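Protein (superoxide dismutase) (Aquifex pyrophilus, PDB 1COJ) catalyses the dismutation of superoxide to hydrogen peroxide and oxygen, using one iron ion per subunit, in a hyperthermophilic bacterium. Local coordinates at the interface of chains A and B. Sequence-based numbering; all coordinates share one arbitrary frame. Chains: chain A/B, Protein (superoxide dismutase).

The interface of chains A and B. Residues chain A 79, 83, 157-158, 196; chain B 136, 210-211.
Water 1 links A:Arg196 to B:Phe210 across the two-fold symmetric A-B interface of this homotetrameric enzyme: its oxygen lies 2.6 Å from the backbone O of B:Phe210 and 3.0 Å from A:Arg196 NE, whose N-H points almost straight at it (172° at H). The water sits at the guanidinium edge, in plane. At another point of that edge A:Arg196 NH2 donates to the backbone O of A:Leu83 in helix 63-86 (2.8 Å), arriving on a lone pair in the carbonyl plane. These two in-plane partners fix the rotation of the guanidinium, and A:Leu83 CD2 lies over its centre, 3.8 Å above the plane. The arm from CG to NE is extended, which carries the charged group from helix 190-207 past the ring of B:Phe210; A:Arg196 CB and CG pack against B:Phe210 CZ. Shortening this side chain to alanine is likely to cost A:Leu83 O the NH2 donor and the water its NE donor, and to open a gap beside CZ and CE2 of B:Phe210, where CG and CD now pack. The B:Phe210 ring enters chain A with CZ leading: A:Ile157 CG2 meets CZ at 3.7 Å, and A:Pro158 O lies in plane at the ring edge. A:Leu83 CD2 also touches B:Ile211 CG1 (3.8 Å), the two side chains crossing at about a right angle. A:Val79 CG1 stands anti to the backbone N (chi1 173°), which sets it over the face of B:Phe136, 3.6 Å from the ring centroid, while A:Pro158 CD approaches that ring at CZ, 3.9 Å away.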
ATOM      1  N   VAL A  79     -11.316  -1.945  16.349  1.00 10.63           N
ATOM      2  CA  VAL A  79     -11.263  -0.681  17.071  1.00 10.32           C
ATOM      3  C   VAL A  79     -11.991   0.476  16.392  1.00  8.92           C
ATOM      4  O   VAL A  79     -12.816   1.146  17.019  1.00  9.38           O
ATOM      5  CB  VAL A  79      -9.795  -0.273  17.363  1.00 11.86           C
ATOM      6  CG1 VAL A  79      -9.741   1.125  17.954  1.00 13.35           C
ATOM      7  CG2 VAL A  79      -9.156  -1.266  18.330  1.00 14.14           C
ATOM      8  N   LEU A  83     -15.437   2.512  17.638  1.00  9.24           N
ATOM      9  CA  LEU A  83     -15.440   3.958  17.845  1.00  8.24           C
ATOM     10  C   LEU A  83     -16.520   4.613  16.980  1.00  8.80           C
ATOM     11  O   LEU A  83     -17.133   5.608  17.368  1.00  9.71           O
ATOM     12  CB  LEU A  83     -14.066   4.542  17.498  1.00  9.70           C
ATOM     13  CG  LEU A  83     -12.898   4.192  18.427  1.00  9.60           C
ATOM     14  CD1 LEU A  83     -11.582   4.565  17.773  1.00 10.78           C
ATOM     15  CD2 LEU A  83     -13.056   4.917  19.755  1.00 11.63           C
ATOM     16  N   ILE A 157      -5.044   9.954  19.127  1.00  8.96           N
ATOM     17  CA  ILE A 157      -6.175   9.580  19.977  1.00  9.49           C
ATOM     18  C   ILE A 157      -7.412  10.036  19.198  1.00  9.23           C
ATOM     19  O   ILE A 157      -7.658  11.233  19.054  1.00  9.96           O
ATOM     20  CB  ILE A 157      -6.122  10.286  21.347  1.00 10.95           C
ATOM     21  CG1 ILE A 157      -4.803   9.959  22.052  1.00 10.61           C
ATOM     22  CG2 ILE A 157      -7.288   9.832  22.219  1.00  9.55           C
ATOM     23  CD1 ILE A 157      -4.590  10.732  23.332  1.00 13.08           C
ATOM     24  N   PRO A 158      -8.196   9.082  18.665  1.00 11.42           N
ATOM     25  CA  PRO A 158      -9.408   9.349  17.876  1.00 11.63           C
ATOM     26  C   PRO A 158     -10.575   9.946  18.644  1.00 12.02           C
ATOM     27  O   PRO A 158     -10.950   9.441  19.702  1.00 14.09           O
ATOM     28  CB  PRO A 158      -9.792   7.962  17.348  1.00 11.09           C
ATOM     29  CG  PRO A 158      -8.564   7.121  17.554  1.00 14.80           C
ATOM     30  CD  PRO A 158      -8.008   7.636  18.838  1.00 10.74           C
ATOM     31  N   ARG A 196     -14.440  11.536  25.226  1.00 15.12           N
ATOM     32  CA  ARG A 196     -13.206  11.121  24.571  1.00 13.96           C
ATOM     33  C   ARG A 196     -12.203  12.269  24.627  1.00 14.62           C
ATOM     34  O   ARG A 196     -11.028  12.064  24.934  1.00 14.41           O
ATOM     35  CB  ARG A 196     -13.468  10.741  23.113  1.00 11.89           C
ATOM     36  CG  ARG A 196     -14.285   9.477  22.926  1.00 12.05           C
ATOM     37  CD  ARG A 196     -14.456   9.159  21.449  1.00 11.72           C
ATOM     38  NE  ARG A 196     -15.295   7.983  21.229  1.00 13.47           N
ATOM     39  CZ  ARG A 196     -15.816   7.642  20.054  1.00 10.29           C
ATOM     40  NH1 ARG A 196     -15.587   8.380  18.980  1.00 10.77           N
ATOM     41  NH2 ARG A 196     -16.609   6.584  19.963  1.00 10.73           N
TER
ATOM     42  N   PHE B 136      -5.850   1.182  23.578  1.00 13.20           N
ATOM     43  CA  PHE B 136      -7.162   0.547  23.565  1.00 13.18           C
ATOM     44  C   PHE B 136      -7.251  -0.703  24.431  1.00 15.02           C
ATOM     45  O   PHE B 136      -8.333  -1.035  24.917  1.00 16.65           O
ATOM     46  CB  PHE B 136      -7.608   0.260  22.131  1.00 11.95           C
ATOM     47  CG  PHE B 136      -7.664   1.491  21.260  1.00 13.41           C
ATOM     48  CD1 PHE B 136      -8.593   2.502  21.510  1.00 12.71           C
ATOM     49  CD2 PHE B 136      -6.765   1.653  20.211  1.00 11.12           C
ATOM     50  CE1 PHE B 136      -8.622   3.654  20.727  1.00 13.23           C
ATOM     51  CE2 PHE B 136      -6.788   2.801  19.426  1.00 11.68           C
ATOM     52  CZ  PHE B 136      -7.717   3.804  19.685  1.00 13.20           C
ATOM     53  N   PHE B 210     -11.654   3.688  27.168  1.00 19.32           N
ATOM     54  CA  PHE B 210     -11.895   4.683  26.125  1.00 18.37           C
ATOM     55  C   PHE B 210     -13.123   4.262  25.319  1.00 17.71           C
ATOM     56  O   PHE B 210     -13.978   5.082  24.980  1.00 16.81           O
ATOM     57  CB  PHE B 210     -10.668   4.794  25.217  1.00 15.96           C
ATOM     58  CG  PHE B 210     -10.666   6.014  24.350  1.00 14.58           C
ATOM     59  CD1 PHE B 210     -10.370   7.258  24.887  1.00 14.30           C
ATOM     60  CD2 PHE B 210     -10.958   5.920  22.995  1.00 14.75           C
ATOM     61  CE1 PHE B 210     -10.368   8.395  24.086  1.00 16.47           C
ATOM     62  CE2 PHE B 210     -10.960   7.048  22.188  1.00 11.67           C
ATOM     63  CZ  PHE B 210     -10.664   8.287  22.732  1.00 13.49           C
ATOM     64  N   ILE B 211     -13.175   2.979  24.977  1.00 18.42           N
ATOM     65  CA  ILE B 211     -14.313   2.426  24.259  1.00 21.89           C
ATOM     66  C   ILE B 211     -15.105   1.704  25.350  1.00 25.35           C
ATOM     67  O   ILE B 211     -14.554   0.872  26.073  1.00 24.96           O
ATOM     68  CB  ILE B 211     -13.883   1.402  23.183  1.00 19.74           C
ATOM     69  CG1 ILE B 211     -12.900   2.040  22.202  1.00 18.22           C
ATOM     70  CG2 ILE B 211     -15.111   0.891  22.431  1.00 20.58           C
ATOM     71  CD1 ILE B 211     -12.300   1.061  21.218  1.00 18.02           C
TER
HETATM   72  O   HOH W   1     -15.904   5.994  23.420  1.00 20.32           O